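Local coordinates for Ice-binding protein (Leucosporidium, PDB 3UYU), which binds to the surface of ice crystals and inhibits their growth, conferring freeze tolerance on an Arctic yeast, at residues V177-G182 with V195-G200. The protein carries 2 engineered substitutions. Sequence-based numbering, arbitrary orientation.
Sequences VTVGKG and VTLQTG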
ATOM      1  N   VAL A 177     -22.240  -2.394 -12.873  1.00 16.05           N
ATOM      2  CA  VAL A 177     -22.934  -3.122 -11.795  1.00 15.38           C
ATOM      3  C   VAL A 177     -24.193  -2.354 -11.414  1.00 15.24           C
ATOM      4  O   VAL A 177     -24.105  -1.169 -11.146  1.00 15.33           O
ATOM      5  CB  VAL A 177     -22.039  -3.296 -10.552  1.00 14.06           C
ATOM      6  CG1 VAL A 177     -22.902  -3.994  -9.376  1.00 15.93           C
ATOM      7  CG2 VAL A 177     -20.753  -4.165 -10.824  1.00 13.62           C
ATOM      8  N   THR A 178     -25.358  -3.007 -11.405  1.00 15.12           N
ATOM      9  CA  THR A 178     -26.559  -2.362 -10.906  1.00 15.54           C
ATOM     10  C   THR A 178     -27.168  -3.187  -9.778  1.00 14.15           C
ATOM     11  O   THR A 178     -27.595  -4.309  -9.999  1.00 15.74           O
ATOM     12  CB  THR A 178     -27.638  -2.292 -12.011  1.00 16.20           C
ATOM     13  OG1 THR A 178     -27.110  -1.536 -13.106  1.00 19.67           O
ATOM     14  CG2 THR A 178     -28.902  -1.583 -11.476  1.00 19.34           C
ATOM     15  N   VAL A 179     -27.233  -2.599  -8.590  1.00 13.82           N
ATOM     16  CA  VAL A 179     -27.881  -3.292  -7.455  1.00 13.76           C
ATOM     17  C   VAL A 179     -29.297  -2.708  -7.429  1.00 14.02           C
ATOM     18  O   VAL A 179     -29.480  -1.509  -7.248  1.00 14.87           O
ATOM     19  CB  VAL A 179     -27.126  -3.013  -6.123  1.00 13.97           C
ATOM     20  CG1 VAL A 179     -27.787  -3.699  -4.938  1.00 13.87           C
ATOM     21  CG2 VAL A 179     -25.675  -3.458  -6.222  1.00 14.20           C
ATOM     22  N   GLY A 180     -30.296  -3.563  -7.630  1.00 13.39           N
ATOM     23  CA  GLY A 180     -31.646  -3.008  -7.735  1.00 15.25           C
ATOM     24  C   GLY A 180     -32.236  -2.304  -6.547  1.00 14.26           C
ATOM     25  O   GLY A 180     -31.791  -2.445  -5.408  1.00 13.89           O
ATOM     26  N   LYS A 181     -33.335  -1.557  -6.764  1.00 15.57           N
ATOM     27  CA  LYS A 181     -34.007  -0.907  -5.642  1.00 15.66           C
ATOM     28  C   LYS A 181     -34.358  -1.855  -4.452  1.00 15.01           C
ATOM     29  O   LYS A 181     -34.961  -2.946  -4.640  1.00 15.83           O
ATOM     30  CB  LYS A 181     -35.321  -0.249  -6.138  1.00 16.04           C
ATOM     31  CG  LYS A 181     -35.071   0.737  -7.273  1.00 17.57           C
ATOM     32  CD  LYS A 181     -36.387   1.014  -8.066  1.00 26.39           C
ATOM     33  CE  LYS A 181     -37.302   1.948  -7.358  1.00 33.37           C
ATOM     34  NZ  LYS A 181     -37.351   3.321  -8.035  1.00 34.56           N
ATOM     35  N   GLY A 182     -33.928  -1.492  -3.270  1.00 14.26           N
ATOM     36  CA  GLY A 182     -34.140  -2.269  -2.020  1.00 14.02           C
ATOM     37  C   GLY A 182     -33.486  -3.640  -1.973  1.00 14.71           C
ATOM     38  O   GLY A 182     -33.807  -4.441  -1.084  1.00 17.02           O
ATOM     39  N   VAL A 195     -20.744   1.655 -10.896  1.00 14.39           N
ATOM     40  CA  VAL A 195     -21.615   0.934  -9.903  1.00 14.04           C
ATOM     41  C   VAL A 195     -22.720   1.869  -9.475  1.00 13.24           C
ATOM     42  O   VAL A 195     -22.460   3.013  -9.040  1.00 12.73           O
ATOM     43  CB  VAL A 195     -20.806   0.535  -8.643  1.00 13.44           C
ATOM     44  CG1 VAL A 195     -21.713  -0.240  -7.622  1.00 13.11           C
ATOM     45  CG2 VAL A 195     -19.627  -0.353  -9.005  1.00 15.09           C
ATOM     46  N   THR A 196     -23.977   1.374  -9.558  1.00 13.58           N
ATOM     47  CA  THR A 196     -25.141   2.120  -9.052  1.00 13.62           C
ATOM     48  C   THR A 196     -25.833   1.297  -7.991  1.00 11.46           C
ATOM     49  O   THR A 196     -26.175   0.147  -8.285  1.00 13.29           O
ATOM     50  CB  THR A 196     -26.149   2.310 -10.187  1.00 13.94           C
ATOM     51  OG1 THR A 196     -25.479   3.028 -11.246  1.00 17.05           O
ATOM     52  CG2 THR A 196     -27.379   3.153  -9.737  1.00 14.89           C
ATOM     53  N   LEU A 197     -26.008   1.906  -6.831  1.00 12.21           N
ATOM     54  CA  LEU A 197     -26.803   1.266  -5.792  1.00 12.38           C
ATOM     55  C   LEU A 197     -28.151   1.981  -5.849  1.00 10.47           C
ATOM     56  O   LEU A 197     -28.235   3.134  -5.431  1.00 11.80           O
ATOM     57  CB  LEU A 197     -26.171   1.344  -4.389  1.00 13.12           C
ATOM     58  CG  LEU A 197     -24.816   0.608  -4.186  1.00 16.38           C
ATOM     59  CD1 LEU A 197     -24.666   0.495  -2.639  1.00 17.34           C
ATOM     60  CD2 LEU A 197     -24.451  -0.618  -4.958  1.00 19.17           C
ATOM     61  N   GLN A 198     -29.145   1.302  -6.404  1.00 14.37           N
ATOM     62  CA  GLN A 198     -30.447   1.958  -6.617  1.00 14.61           C
ATOM     63  C   GLN A 198     -31.225   2.166  -5.308  1.00 14.21           C
ATOM     64  O   GLN A 198     -30.967   1.562  -4.259  1.00 15.38           O
ATOM     65  CB  GLN A 198     -31.284   1.252  -7.708  1.00 12.75           C
ATOM     66  CG  GLN A 198     -30.596   1.180  -9.155  1.00 16.68           C
ATOM     67  CD  GLN A 198     -31.428   0.517 -10.229  1.00 19.35           C
ATOM     68  OE1 GLN A 198     -32.127  -0.457 -10.002  1.00 22.13           O
ATOM     69  NE2 GLN A 198     -31.324   1.022 -11.439  1.00 20.33           N
ATOM     70  N   THR A 199     -32.244   3.014  -5.432  1.00 15.70           N
ATOM     71  CA  THR A 199     -32.986   3.512  -4.283  1.00 16.31           C
ATOM     72  C   THR A 199     -33.302   2.497  -3.199  1.00 15.33           C
ATOM     73  O   THR A 199     -33.952   1.443  -3.430  1.00 15.41           O
ATOM     74  CB  THR A 199     -34.151   4.493  -4.657  1.00 19.87           C
ATOM     75  OG1 THR A 199     -35.222   4.521  -3.723  1.00 23.38           O
ATOM     76  CG2 THR A 199     -34.340   4.669  -6.109  1.00 15.28           C
ATOM     77  N   GLY A 200     -32.727   2.829  -2.041  1.00 12.65           N
ATOM     78  CA  GLY A 200     -32.929   2.085  -0.751  1.00 13.97           C
ATOM     79  C   GLY A 200     -32.286   0.690  -0.716  1.00 14.95           C
ATOM     80  O   GLY A 200     -32.626  -0.142   0.154  1.00 16.29           O
TER
HETATM   81  O   HOH W   1     -24.268   1.168 -12.990  1.00 23.77           O
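Gln-198 reaches from just past the end of strand 195-197 across beside the methyl of Thr-178 on the next strand, joining two neighbouring rungs of the right-handed beta-helix. Strands 177-179 and 195-197 run parallel, in register, tied by three backbone bonds: Thr-196 N to Val-177 O, Val-179 N to Thr-196 O and Gln-198 N to Val-179 O. CB of the glutamine already points to the neighbouring segment, and the extended chain (chi2 -179°) carries the amide on to Thr-178 and Gly-180: CD lies 3.5 Å from Thr-178 CG2, while OE1 comes 3.4 Å from Gly-180 CA. An alanine here would probably uncover the Thr-178 methyl and open a gap beside Gly-180. Thr-178 and Thr-196 stand on the same face with matching torsions, each OG1 beside its own backbone N; Thr-196 lies next to Ala-214, inferred to be an ice-binding site, so this pair probably belongs to the ice-binding face. On the buried face Val-179 and Leu-197 lie side by side, Val-179 CG2 and Leu-197 CD2 3.3 Å apart, closer than usual van der Waals contact. Past the strands Gly-182 N donates to Thr-199 O, a more bent bond (134° at the hydrogen), and the Lys-181 chain runs alongside Thr-199. At the strand start, a water donates to Val-177 O, which also accepts from Thr-196 N, and is hydrogen-bonded to Thr-196 OG1 at 2.8 Å.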